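Local structure of SufC protein (Thermus thermophilus, 2D2E) at residues S2-R7 with I62-E67; L24-G29 with G195-T200; L103-K108 with L158-T163; L129-S134 with N152-L157. The protein hydrolyses ATP as an atypical cytoplasmic ABC-type ATPase and probably serves the Suf pathway of iron-sulfur cluster assembly. All blocks are in the same frame, centred on the assembly; numbering follows the deposited sequence. Where two conformers were deposited one is given.

The four contacts illustrate how bonding character follows place in a fold. Contact 1 joins neighbouring strands of one antiparallel sheet, is only partly buried, and relies on backbone bonds plus an aspartate at a turn. Contact 2 is buried: it lays the neighbouring strand of that sheet, bonded to 2-7, against a strand of the mixed sheet, through aliphatic groups and a glycine. Contacts 3 and 4 are both buried and share helix 148-160. Contact 4 uses apolar side chains alone, whereas contact 3 adds a weak bond from a lysine to a carbonyl at the end of that helix. A backbone bond from Gly195 to Thr163 connects contacts 2 and 3, while contacts 1 and 4 lie on opposite sides of the chain's centre.

Contact 1: residues S2-R7 with I62-E67; sequences SQLEIR and ILLDGE
In the antiparallel sheet of this ABC ATPase, Glu5 and Leu63 form a hydrogen-bonded pair: Leu63 N gives to Glu5 O at 2.8 Å, and Glu5 N gives to Leu63 O at 2.9 Å. Their side chains run side by side in the same direction, and the Glu5 carboxylate oxygen OE1 comes to 3.6 Å from Leu63 CD1. Leu4 occupies the other face of the sheet, with Leu64 and Ile62, and Leu4 CD1 packs on Leu64 CB at 4.2 Å. Beyond the last pair, Asp65 N donates to Gln3 O at 3.0 Å. The Asp65 carboxylate then turns back, and Ser2 N meets Asp65 OD1 at 2.9 Å from above the carboxylate plane. OD1 also bonds Tyr164 OH, and OD2 forms a salt bridge with Lys28. An alanine in place of Asp65 would probably leave Ser2 N, the tyrosine hydroxyl and the lysine charge without this shared partner. A water accepts from Gly66 N and lies within bonding distance of Gln3 O. Asp65 and Gly66, both at positive phi, are the central residues of a type I' turn, the tight connection typical of a two-residue beta hairpin, here linking strands 60-64 and 67-68.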
loop_
_atom_site.group_PDB
_atom_site.type_symbol
_atom_site.label_atom_id
_atom_site.label_comp_id
_atom_site.label_asym_id
_atom_site.label_seq_id
_atom_site.Cartn_x
_atom_site.Cartn_y
_atom_site.Cartn_z
ATOM N N SER A 2 -15.994 3.799 7.119
ATOM C CA SER A 2 -15.539 2.672 7.971
ATOM C C SER A 2 -14.815 1.585 7.174
ATOM O O SER A 2 -14.426 0.566 7.742
ATOM C CB SER A 2 -16.739 2.051 8.673
ATOM O OG SER A 2 -17.696 1.618 7.712
ATOM N N GLN A 3 -14.658 1.780 5.864
ATOM C CA GLN A 3 -13.960 0.764 5.076
ATOM C C GLN A 3 -13.541 1.316 3.721
ATOM O O GLN A 3 -14.059 2.335 3.258
ATOM C CB GLN A 3 -14.876 -0.456 4.853
ATOM C CG GLN A 3 -16.131 -0.139 4.043
ATOM C CD GLN A 3 -17.158 -1.278 4.022
ATOM O OE1 GLN A 3 -17.955 -1.391 3.083
ATOM N NE2 GLN A 3 -17.145 -2.111 5.042
ATOM N N LEU A 4 -12.567 0.616 3.121
ATOM C CA LEU A 4 -12.094 0.906 1.790
ATOM C C LEU A 4 -12.724 -0.188 0.932
ATOM O O LEU A 4 -12.495 -1.375 1.197
ATOM C CB LEU A 4 -10.580 0.865 1.651
ATOM C CG LEU A 4 -10.028 1.042 0.236
ATOM C CD1 LEU A 4 -10.400 2.413 -0.305
ATOM C CD2 LEU A 4 -8.524 0.859 0.227
ATOM N N GLU A 5 -13.525 0.157 -0.062
ATOM C CA GLU A 5 -14.197 -0.879 -0.824
ATOM C C GLU A 5 -14.038 -0.719 -2.320
ATOM O O GLU A 5 -14.218 0.360 -2.862
ATOM C CB GLU A 5 -15.703 -0.908 -0.474
ATOM C CG GLU A 5 -16.530 -1.702 -1.472
ATOM C CD GLU A 5 -18.003 -1.891 -1.072
ATOM O OE1 GLU A 5 -18.596 -0.951 -0.493
ATOM O OE2 GLU A 5 -18.552 -2.978 -1.346
ATOM N N ILE A 6 -13.679 -1.786 -3.000
ATOM C CA ILE A 6 -13.613 -1.875 -4.431
ATOM C C ILE A 6 -14.883 -2.603 -4.768
ATOM O O ILE A 6 -15.097 -3.735 -4.297
ATOM C CB ILE A 6 -12.370 -2.621 -4.932
ATOM C CG1 ILE A 6 -11.102 -1.892 -4.488
ATOM C CG2 ILE A 6 -12.381 -2.755 -6.447
ATOM C CD1 ILE A 6 -10.528 -2.379 -3.176
ATOM N N ARG A 7 -15.754 -1.994 -5.577
ATOM C CA ARG A 7 -17.046 -2.587 -5.902
ATOM C C ARG A 7 -17.299 -2.775 -7.400
ATOM O O ARG A 7 -17.347 -1.813 -8.165
ATOM C CB ARG A 7 -18.155 -1.730 -5.319
ATOM C CG ARG A 7 -19.564 -2.204 -5.664
ATOM C CD ARG A 7 -19.943 -3.379 -4.789
ATOM N NE ARG A 7 -21.339 -3.776 -4.979
ATOM C CZ ARG A 7 -21.722 -4.852 -5.667
ATOM N NH1 ARG A 7 -20.813 -5.648 -6.233
ATOM N NH2 ARG A 7 -23.017 -5.134 -5.791
ATOM N N ILE A 62 -14.802 2.799 -6.296
ATOM C CA ILE A 62 -13.822 2.592 -5.237
ATOM C C ILE A 62 -14.273 3.613 -4.175
ATOM O O ILE A 62 -14.182 4.832 -4.386
ATOM C CB ILE A 62 -12.384 2.906 -5.678
ATOM C CG1 ILE A 62 -11.934 1.913 -6.759
ATOM C CG2 ILE A 62 -11.453 2.796 -4.479
ATOM C CD1 ILE A 62 -10.460 2.025 -7.121
ATOM N N LEU A 63 -14.780 3.103 -3.055
ATOM C CA LEU A 63 -15.296 3.968 -1.989
ATOM C C LEU A 63 -14.354 4.024 -0.810
ATOM O O LEU A 63 -13.961 2.988 -0.291
ATOM C CB LEU A 63 -16.636 3.428 -1.475
ATOM C CG LEU A 63 -17.665 3.026 -2.539
ATOM C CD1 LEU A 63 -18.844 2.307 -1.898
ATOM C CD2 LEU A 63 -18.126 4.261 -3.264
ATOM N N LEU A 64 -14.003 5.233 -0.385
ATOM C CA LEU A 64 -13.141 5.397 0.774
ATOM C C LEU A 64 -14.045 6.066 1.804
ATOM O O LEU A 64 -14.414 7.238 1.662
ATOM C CB LEU A 64 -11.938 6.273 0.429
ATOM C CG LEU A 64 -10.816 6.238 1.470
ATOM C CD1 LEU A 64 -9.504 6.705 0.854
ATOM C CD2 LEU A 64 -11.198 7.105 2.672
ATOM N N ASP A 65 -14.420 5.302 2.823
ATOM C CA ASP A 65 -15.330 5.783 3.869
ATOM C C ASP A 65 -16.599 6.404 3.276
ATOM O O ASP A 65 -17.024 7.499 3.655
ATOM C CB ASP A 65 -14.629 6.762 4.817
ATOM C CG ASP A 65 -13.550 6.082 5.663
ATOM O OD1 ASP A 65 -13.610 4.840 5.831
ATOM O OD2 ASP A 65 -12.653 6.784 6.162
ATOM N N GLY A 66 -17.198 5.687 2.334
ATOM C CA GLY A 66 -18.434 6.145 1.722
ATOM C C GLY A 66 -18.356 6.974 0.454
ATOM O O GLY A 66 -19.356 7.067 -0.267
ATOM N N GLU A 67 -17.201 7.570 0.161
ATOM C CA GLU A 67 -17.067 8.403 -1.038
ATOM C C GLU A 67 -16.330 7.740 -2.200
ATOM O O GLU A 67 -15.258 7.155 -2.018
ATOM C CB GLU A 67 -16.333 9.701 -0.714
ATOM C CG GLU A 67 -16.798 10.431 0.513
ATOM C CD GLU A 67 -15.967 11.669 0.754
ATOM O OE1 GLU A 67 -16.037 12.595 -0.079
ATOM O OE2 GLU A 67 -15.234 11.712 1.760
HETATM O O HOH W 1 -16.452 2.994 1.853
#

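Contact 2: residues L24-G29 with G195-T200; sequences LVVPKG and GALVIT
Leu24 and Leu197 reach toward each other tip to tip, their methyls meeting in two pairs: Leu24 CD2 lies 4.1 Å from Leu197 CD1, and Leu24 CD1 lies 4.2 Å from Leu197 CD2. Both side chains have CG anti to the backbone N (chi1 -162° and 180°), which carries each branch point toward the opposing strand. One step along, Val26 divides its two methyls between targets. Val26 CG2 touches Leu197 CD1 at 4.3 Å, and Val26 CG1 rests on the backbone, 3.6 Å from Ala196 O. At the far end the approach is between main chains, Gly195 CA coming within 4.4 Å of Lys28 CA. A beta carbon on Gly195 would sit tightly against Lys28 CA. The two strands belong to different sheets, the antiparallel sheet and the mixed P-loop core of the ABC ATPase fold; the axes of 24-27 and 195-199 come within 6.7 Å, their directions 136° apart. Further out, Ile6 of strand 3-13 packs on Leu24, while His32 and Leu34 of the adjacent strand 31-35 flank Leu197, and His32 also touches Val26. Backbone bonds tie Gly195 to Thr163 and Gly29 to Phe194. The side chain of Leu24 is about 8 Å from that of Lys42, a residue of the ADP site.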
loop_
_atom_site.group_PDB
_atom_site.type_symbol
_atom_site.label_atom_id
_atom_site.label_comp_id
_atom_site.label_asym_id
_atom_site.label_seq_id
_atom_site.Cartn_x
_atom_site.Cartn_y
_atom_site.Cartn_z
ATOM N N LEU A 24 -13.712 -6.200 -3.263
ATOM C CA LEU A 24 -12.756 -6.363 -2.176
ATOM C C LEU A 24 -13.004 -5.276 -1.145
ATOM O O LEU A 24 -12.934 -4.104 -1.470
ATOM C CB LEU A 24 -11.324 -6.236 -2.742
ATOM C CG LEU A 24 -10.146 -6.781 -1.909
ATOM C CD1 LEU A 24 -8.922 -6.942 -2.800
ATOM C CD2 LEU A 24 -9.827 -5.851 -0.757
ATOM N N VAL A 25 -13.289 -5.676 0.092
ATOM C CA VAL A 25 -13.541 -4.719 1.180
ATOM C C VAL A 25 -12.511 -4.836 2.297
ATOM O O VAL A 25 -12.273 -5.936 2.788
ATOM C CB VAL A 25 -14.937 -4.971 1.828
ATOM C CG1 VAL A 25 -15.135 -4.072 3.029
ATOM C CG2 VAL A 25 -16.036 -4.684 0.822
ATOM N N VAL A 26 -11.899 -3.721 2.692
ATOM C CA VAL A 26 -10.954 -3.733 3.818
ATOM C C VAL A 26 -11.511 -2.814 4.910
ATOM O O VAL A 26 -11.506 -1.588 4.766
ATOM C CB VAL A 26 -9.559 -3.209 3.439
ATOM C CG1 VAL A 26 -8.614 -3.312 4.656
ATOM C CG2 VAL A 26 -8.977 -4.034 2.286
ATOM N N PRO A 27 -11.999 -3.390 6.018
ATOM C CA PRO A 27 -12.534 -2.536 7.091
ATOM C C PRO A 27 -11.422 -1.731 7.751
ATOM O O PRO A 27 -10.315 -2.232 7.924
ATOM C CB PRO A 27 -13.117 -3.539 8.084
ATOM C CG PRO A 27 -13.478 -4.744 7.225
ATOM C CD PRO A 27 -12.255 -4.816 6.291
ATOM N N LYS A 28 -11.715 -0.487 8.114
ATOM C CA LYS A 28 -10.735 0.331 8.816
ATOM C C LYS A 28 -10.475 -0.433 10.130
ATOM O O LYS A 28 -11.413 -0.891 10.797
ATOM C CB LYS A 28 -11.312 1.728 9.090
ATOM C CG LYS A 28 -10.265 2.729 9.583
ATOM C CD LYS A 28 -10.899 4.088 9.892
ATOM C CE LYS A 28 -11.438 4.748 8.633
ATOM N NZ LYS A 28 -12.002 6.115 8.906
ATOM N N GLY A 29 -9.205 -0.586 10.480
ATOM C CA GLY A 29 -8.822 -1.324 11.673
ATOM C C GLY A 29 -8.217 -2.679 11.298
ATOM O O GLY A 29 -7.587 -3.350 12.132
ATOM N N GLY A 195 -6.403 1.204 7.859
ATOM C CA GLY A 195 -6.677 -0.051 7.184
ATOM C C GLY A 195 -5.594 -0.212 6.120
ATOM O O GLY A 195 -5.102 0.781 5.575
ATOM N N ALA A 196 -5.206 -1.447 5.822
ATOM C CA ALA A 196 -4.182 -1.660 4.799
ATOM C C ALA A 196 -4.455 -2.891 3.941
ATOM O O ALA A 196 -5.101 -3.851 4.382
ATOM C CB ALA A 196 -2.822 -1.824 5.461
ATOM N N LEU A 197 -3.949 -2.845 2.710
ATOM C CA LEU A 197 -4.053 -3.985 1.802
ATOM C C LEU A 197 -2.615 -4.202 1.329
ATOM O O LEU A 197 -2.028 -3.319 0.706
ATOM C CB LEU A 197 -4.954 -3.645 0.602
ATOM C CG LEU A 197 -5.121 -4.785 -0.427
ATOM C CD1 LEU A 197 -5.818 -5.984 0.212
ATOM C CD2 LEU A 197 -5.903 -4.296 -1.632
ATOM N N VAL A 198 -2.062 -5.378 1.625
ATOM C CA VAL A 198 -0.701 -5.718 1.221
ATOM C C VAL A 198 -0.853 -6.651 0.022
ATOM O O VAL A 198 -1.480 -7.730 0.127
ATOM C CB VAL A 198 0.028 -6.435 2.372
ATOM C CG1 VAL A 198 1.430 -6.859 1.957
ATOM C CG2 VAL A 198 0.100 -5.511 3.576
ATOM N N ILE A 199 -0.318 -6.217 -1.121
ATOM C CA ILE A 199 -0.397 -6.993 -2.360
ATOM C C ILE A 199 0.913 -7.747 -2.500
ATOM O O ILE A 199 1.987 -7.165 -2.380
ATOM C CB ILE A 199 -0.623 -6.039 -3.573
ATOM C CG1 ILE A 199 -1.924 -5.273 -3.339
ATOM C CG2 ILE A 199 -0.672 -6.830 -4.900
ATOM C CD1 ILE A 199 -2.172 -4.164 -4.366
ATOM N N THR A 200 0.833 -9.052 -2.748
ATOM C CA THR A 200 2.054 -9.831 -2.834
ATOM C C THR A 200 1.814 -11.110 -3.636
ATOM O O THR A 200 0.674 -11.581 -3.753
ATOM C CB THR A 200 2.500 -10.196 -1.380
ATOM O OG1 THR A 200 3.741 -10.898 -1.394
ATOM C CG2 THR A 200 1.462 -11.079 -0.711
#

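Contact 3: residues L103-K108 with L158-T163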
loop_
_atom_site.group_PDB
_atom_site.type_symbol
_atom_site.label_atom_id
_atom_site.label_comp_id
_atom_site.label_asym_id
_atom_site.label_seq_id
_atom_site.Cartn_x
_atom_site.Cartn_y
_atom_site.Cartn_z
ATOM N N LEU A 103 8.976 18.141 3.053
ATOM C CA LEU A 103 8.339 18.497 1.791
ATOM C C LEU A 103 7.109 17.614 1.574
ATOM O O LEU A 103 6.051 18.111 1.169
ATOM C CB LEU A 103 9.318 18.308 0.618
ATOM C CG LEU A 103 8.762 18.549 -0.795
ATOM C CD1 LEU A 103 8.148 19.927 -0.848
ATOM C CD2 LEU A 103 9.860 18.456 -1.836
ATOM N N ALA A 104 7.249 16.312 1.837
ATOM C CA ALA A 104 6.142 15.374 1.665
ATOM C C ALA A 104 4.990 15.686 2.602
ATOM O O ALA A 104 3.838 15.615 2.203
ATOM C CB ALA A 104 6.616 13.922 1.895
ATOM N N LEU A 105 5.299 16.001 3.860
ATOM C CA LEU A 105 4.245 16.298 4.814
ATOM C C LEU A 105 3.539 17.612 4.476
ATOM O O LEU A 105 2.318 17.694 4.593
ATOM C CB LEU A 105 4.814 16.346 6.238
ATOM C CG LEU A 105 3.850 16.550 7.399
ATOM C CD1 LEU A 105 2.934 15.329 7.536
ATOM C CD2 LEU A 105 4.661 16.781 8.682
ATOM N N GLN A 106 4.294 18.623 4.038
ATOM C CA GLN A 106 3.709 19.932 3.675
ATOM C C GLN A 106 2.807 19.807 2.448
ATOM O O GLN A 106 1.788 20.492 2.345
ATOM C CB GLN A 106 4.812 20.962 3.402
ATOM C CG GLN A 106 5.539 21.384 4.672
ATOM C CD GLN A 106 6.529 22.522 4.472
ATOM O OE1 GLN A 106 6.919 22.864 3.339
ATOM N NE2 GLN A 106 6.960 23.104 5.572
ATOM N N ALA A 107 3.186 18.934 1.525
ATOM C CA ALA A 107 2.383 18.711 0.322
ATOM C C ALA A 107 1.061 18.042 0.709
ATOM O O ALA A 107 -0.018 18.426 0.226
ATOM C CB ALA A 107 3.157 17.824 -0.670
ATOM N N LYS A 108 1.143 17.050 1.595
ATOM C CA LYS A 108 -0.041 16.323 2.035
ATOM C C LYS A 108 -0.985 17.191 2.875
ATOM O O LYS A 108 -2.208 17.073 2.767
ATOM C CB LYS A 108 0.397 15.077 2.820
ATOM C CG LYS A 108 -0.679 14.010 3.027
ATOM C CD LYS A 108 -1.421 14.200 4.333
ATOM C CE LYS A 108 -2.429 13.081 4.575
ATOM N NZ LYS A 108 -3.185 13.309 5.836
ATOM N N LEU A 158 4.401 6.481 8.235
ATOM C CA LEU A 158 4.162 6.862 9.624
ATOM C C LEU A 158 3.965 8.362 9.825
ATOM O O LEU A 158 3.123 8.783 10.625
ATOM C CB LEU A 158 5.317 6.380 10.508
ATOM C CG LEU A 158 5.177 4.967 11.084
ATOM C CD1 LEU A 158 6.441 4.600 11.793
ATOM C CD2 LEU A 158 4.021 4.898 12.056
ATOM N N VAL A 159 4.734 9.168 9.106
ATOM C CA VAL A 159 4.633 10.622 9.247
ATOM C C VAL A 159 3.398 11.269 8.620
ATOM O O VAL A 159 2.803 12.194 9.203
ATOM C CB VAL A 159 5.922 11.292 8.692
ATOM C CG1 VAL A 159 5.792 12.808 8.687
ATOM C CG2 VAL A 159 7.130 10.881 9.570
ATOM N N LEU A 160 3.008 10.781 7.446
ATOM C CA LEU A 160 1.851 11.325 6.738
ATOM C C LEU A 160 0.513 10.888 7.329
ATOM O O LEU A 160 -0.521 11.478 7.022
ATOM C CB LEU A 160 1.907 10.953 5.256
ATOM C CG LEU A 160 3.036 11.617 4.457
ATOM C CD1 LEU A 160 2.981 11.164 3.005
ATOM C CD2 LEU A 160 2.908 13.126 4.541
ATOM N N GLU A 161 0.534 9.859 8.167
ATOM C CA GLU A 161 -0.689 9.373 8.810
ATOM C C GLU A 161 -1.905 9.132 7.916
ATOM O O GLU A 161 -2.973 9.687 8.140
ATOM C CB GLU A 161 -1.105 10.347 9.917
ATOM C CG GLU A 161 -0.135 10.471 11.064
ATOM C CD GLU A 161 -0.753 11.194 12.240
ATOM O OE1 GLU A 161 -1.183 12.354 12.060
ATOM O OE2 GLU A 161 -0.810 10.594 13.334
ATOM N N PRO A 162 -1.753 8.315 6.870
ATOM C CA PRO A 162 -2.899 8.048 5.992
ATOM C C PRO A 162 -3.926 7.173 6.717
ATOM O O PRO A 162 -3.602 6.527 7.715
ATOM C CB PRO A 162 -2.267 7.303 4.825
ATOM C CG PRO A 162 -1.144 6.548 5.508
ATOM C CD PRO A 162 -0.561 7.560 6.450
ATOM N N THR A 163 -5.158 7.160 6.224
ATOM C CA THR A 163 -6.198 6.322 6.811
ATOM C C THR A 163 -6.130 4.939 6.212
ATOM O O THR A 163 -6.367 3.959 6.903
ATOM C CB THR A 163 -7.582 6.928 6.550
ATOM O OG1 THR A 163 -7.632 8.224 7.163
ATOM C CG2 THR A 163 -8.680 6.068 7.125
HETATM O O HOH W 2 -5.006 11.006 6.238
#
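Leu160 slides past both Leu105 and Lys108 in the opposite direction, pushing its CD2 methyl into the surface of helix 97-109. In the conformer described, one of two deposited, Leu160 CD2 comes to 3.5 Å from Leu105 CA and lies 3.6 Å from Lys108 CB. Leu105 answers with CD1, which reaches Leu160 CD2 at 3.7 Å. Leu105 crosses Val159 at about a right angle, Leu105 CD1 touching Val159 CG1 at 4.0 Å. Lys108 extends alongside the end of the other helix. A bend at chi2 (-93°) redirects its chain at CD, and Lys108 NZ makes a weak hydrogen bond to Leu160 O at 3.4 Å. A water accepts from Lys108 NZ at 3.0 Å and donates to Glu161 O, giving the ammonium a second link to the chain just where positive phi at Glu161 breaks the helix. The carbonyls gathered at this helix end would be expected to favour a positive charge. An alanine at Lys108 would probably keep the CB contact but leave Leu160 O without this donor and the water without its ammonium partner. Around the contact, Ala125 of helix 115-129 packs on Val159, Phe86 on Ala104, and Met189 of helix 176-189 on Pro162, while Thr163 leads into strand 164-168.

Contact 4: residues L129-S134 with N152-L157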
loop_
_atom_site.group_PDB
_atom_site.type_symbol
_atom_site.label_atom_id
_atom_site.label_comp_id
_atom_site.label_asym_id
_atom_site.label_seq_id
_atom_site.Cartn_x
_atom_site.Cartn_y
_atom_site.Cartn_z
ATOM N N LEU A 129 9.172 2.878 15.036
ATOM C CA LEU A 129 9.975 2.034 14.158
ATOM C C LEU A 129 11.272 1.583 14.820
ATOM O O LEU A 129 11.986 0.739 14.287
ATOM C CB LEU A 129 10.330 2.800 12.891
ATOM C CG LEU A 129 9.162 3.196 12.000
ATOM C CD1 LEU A 129 9.650 4.114 10.880
ATOM C CD2 LEU A 129 8.518 1.930 11.434
ATOM N N ASP A 130 11.565 2.154 15.987
ATOM C CA ASP A 130 12.801 1.865 16.702
ATOM C C ASP A 130 13.995 2.137 15.778
ATOM O O ASP A 130 14.900 1.303 15.648
ATOM C CB ASP A 130 12.843 0.409 17.183
ATOM C CG ASP A 130 14.073 0.118 18.040
ATOM O OD1 ASP A 130 14.494 -1.057 18.107
ATOM O OD2 ASP A 130 14.613 1.067 18.654
ATOM N N TRP A 131 13.979 3.304 15.122
ATOM C CA TRP A 131 15.052 3.732 14.214
ATOM C C TRP A 131 15.780 4.929 14.830
ATOM O O TRP A 131 15.181 5.691 15.590
ATOM C CB TRP A 131 14.493 4.158 12.845
ATOM C CG TRP A 131 14.016 3.030 11.983
ATOM C CD1 TRP A 131 13.976 1.706 12.312
ATOM C CD2 TRP A 131 13.456 3.134 10.668
ATOM N NE1 TRP A 131 13.426 0.979 11.286
ATOM C CE2 TRP A 131 13.103 1.828 10.260
ATOM C CE3 TRP A 131 13.232 4.202 9.787
ATOM C CZ2 TRP A 131 12.514 1.560 9.018
ATOM C CZ3 TRP A 131 12.645 3.930 8.543
ATOM C CH2 TRP A 131 12.301 2.622 8.173
ATOM N N ASP A 132 17.057 5.101 14.484
ATOM C CA ASP A 132 17.854 6.205 15.031
ATOM C C ASP A 132 17.661 7.489 14.241
ATOM O O ASP A 132 17.584 7.466 13.017
ATOM C CB ASP A 132 19.343 5.848 15.035
ATOM C CG ASP A 132 20.214 6.952 15.653
ATOM O OD1 ASP A 132 20.354 8.031 15.044
ATOM O OD2 ASP A 132 20.753 6.741 16.759
ATOM N N GLU A 133 17.587 8.611 14.951
ATOM C CA GLU A 133 17.407 9.910 14.306
ATOM C C GLU A 133 18.483 10.233 13.261
ATOM O O GLU A 133 18.247 11.030 12.356
ATOM C CB GLU A 133 17.353 11.006 15.378
ATOM C CG GLU A 133 16.589 12.245 14.946
ATOM C CD GLU A 133 16.220 13.147 16.111
ATOM O OE1 GLU A 133 15.501 12.683 17.021
ATOM O OE2 GLU A 133 16.653 14.317 16.114
ATOM N N SER A 134 19.660 9.620 13.380
ATOM C CA SER A 134 20.745 9.839 12.428
ATOM C C SER A 134 20.347 9.451 10.995
ATOM O O SER A 134 20.912 9.960 10.026
ATOM C CB SER A 134 21.990 9.042 12.853
ATOM O OG SER A 134 21.729 7.648 12.892
ATOM N N ASN A 152 12.444 4.696 3.038
ATOM C CA ASN A 152 11.972 6.063 2.891
ATOM C C ASN A 152 10.453 6.108 2.794
ATOM O O ASN A 152 9.819 7.000 3.346
ATOM C CB ASN A 152 12.575 6.705 1.637
ATOM C CG ASN A 152 12.179 8.162 1.483
ATOM O OD1 ASN A 152 10.993 8.499 1.402
ATOM N ND2 ASN A 152 13.177 9.038 1.445
ATOM N N GLU A 153 9.866 5.156 2.075
ATOM C CA GLU A 153 8.413 5.120 1.935
ATOM C C GLU A 153 7.739 4.794 3.269
ATOM O O GLU A 153 6.658 5.305 3.562
ATOM C CB GLU A 153 7.990 4.080 0.891
ATOM C CG GLU A 153 8.510 4.351 -0.511
ATOM C CD GLU A 153 7.942 3.390 -1.537
ATOM O OE1 GLU A 153 7.708 2.212 -1.191
ATOM O OE2 GLU A 153 7.742 3.815 -2.693
ATOM N N ILE A 154 8.371 3.941 4.070
ATOM C CA ILE A 154 7.792 3.558 5.374
ATOM C C ILE A 154 7.850 4.731 6.354
ATOM O O ILE A 154 6.967 4.898 7.184
ATOM C CB ILE A 154 8.488 2.308 5.953
ATOM C CG1 ILE A 154 8.079 1.077 5.134
ATOM C CG2 ILE A 154 8.137 2.125 7.431
ATOM C CD1 ILE A 154 6.539 0.850 5.082
ATOM N N LEU A 155 8.893 5.559 6.259
ATOM C CA LEU A 155 8.957 6.712 7.150
ATOM C C LEU A 155 7.824 7.656 6.727
ATOM O O LEU A 155 7.173 8.277 7.565
ATOM C CB LEU A 155 10.331 7.410 7.056
ATOM C CG LEU A 155 10.550 8.557 8.054
ATOM C CD1 LEU A 155 10.209 8.119 9.481
ATOM C CD2 LEU A 155 11.999 9.000 7.976
ATOM N N GLN A 156 7.557 7.750 5.424
ATOM C CA GLN A 156 6.464 8.611 4.968
ATOM C C GLN A 156 5.131 8.043 5.470
ATOM O O GLN A 156 4.224 8.785 5.844
ATOM C CB GLN A 156 6.402 8.689 3.442
ATOM C CG GLN A 156 7.546 9.438 2.839
ATOM C CD GLN A 156 7.362 9.590 1.352
ATOM O OE1 GLN A 156 6.378 10.186 0.896
ATOM N NE2 GLN A 156 8.287 9.033 0.589
ATOM N N LEU A 157 5.001 6.722 5.451
ATOM C CA LEU A 157 3.762 6.090 5.921
ATOM C C LEU A 157 3.415 6.519 7.343
ATOM O O LEU A 157 2.275 6.867 7.632
ATOM C CB LEU A 157 3.882 4.554 5.890
ATOM C CG LEU A 157 2.663 3.759 6.394
ATOM C CD1 LEU A 157 1.497 3.851 5.377
ATOM C CD2 LEU A 157 3.058 2.291 6.590
#
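Leu129 closes helix 115-129 in a Schellman motif with Asp130, at positive phi, as the C-prime residue, and the chain then brings Trp131 up to the same two residues of helix 148-160 that Leu129 touches, Ile154 and Leu155. Leu129 and Ile154 cross obliquely, Leu129 CD2 meeting Ile154 CG2 at 4.0 Å. Leu129 CD1 lies 4.3 Å from Leu155 CD1, in the given one of two conformers of Leu155. Ile154 CG2, anti to its backbone N, also meets Trp131 CH2 at 4.3 Å. The six-membered end of the indole thus lies against the helix, with Trp131 CZ3 4.4 Å from Leu155 CB. Leu129 CB sits over one face of the indole near its rim, 3.7 Å above the ring plane of Trp131. Arg151 adds a cation-pi contact to the indole, and Tyr135 meets it edge-to-face. Within helix 148-160, Gln156 NE2 donates to Asn152 OD1 at 2.9 Å, nearly along the C=O axis, and Gln156 OE1 receives Phe86 N. The helix begins at the end of a sequence that matches the ABC signature motif. The contact itself joins aliphatic and ring carbons, so its hold rests on burial and fit of shape, and the directional bonds nearby lie within each segment or lead to other partners.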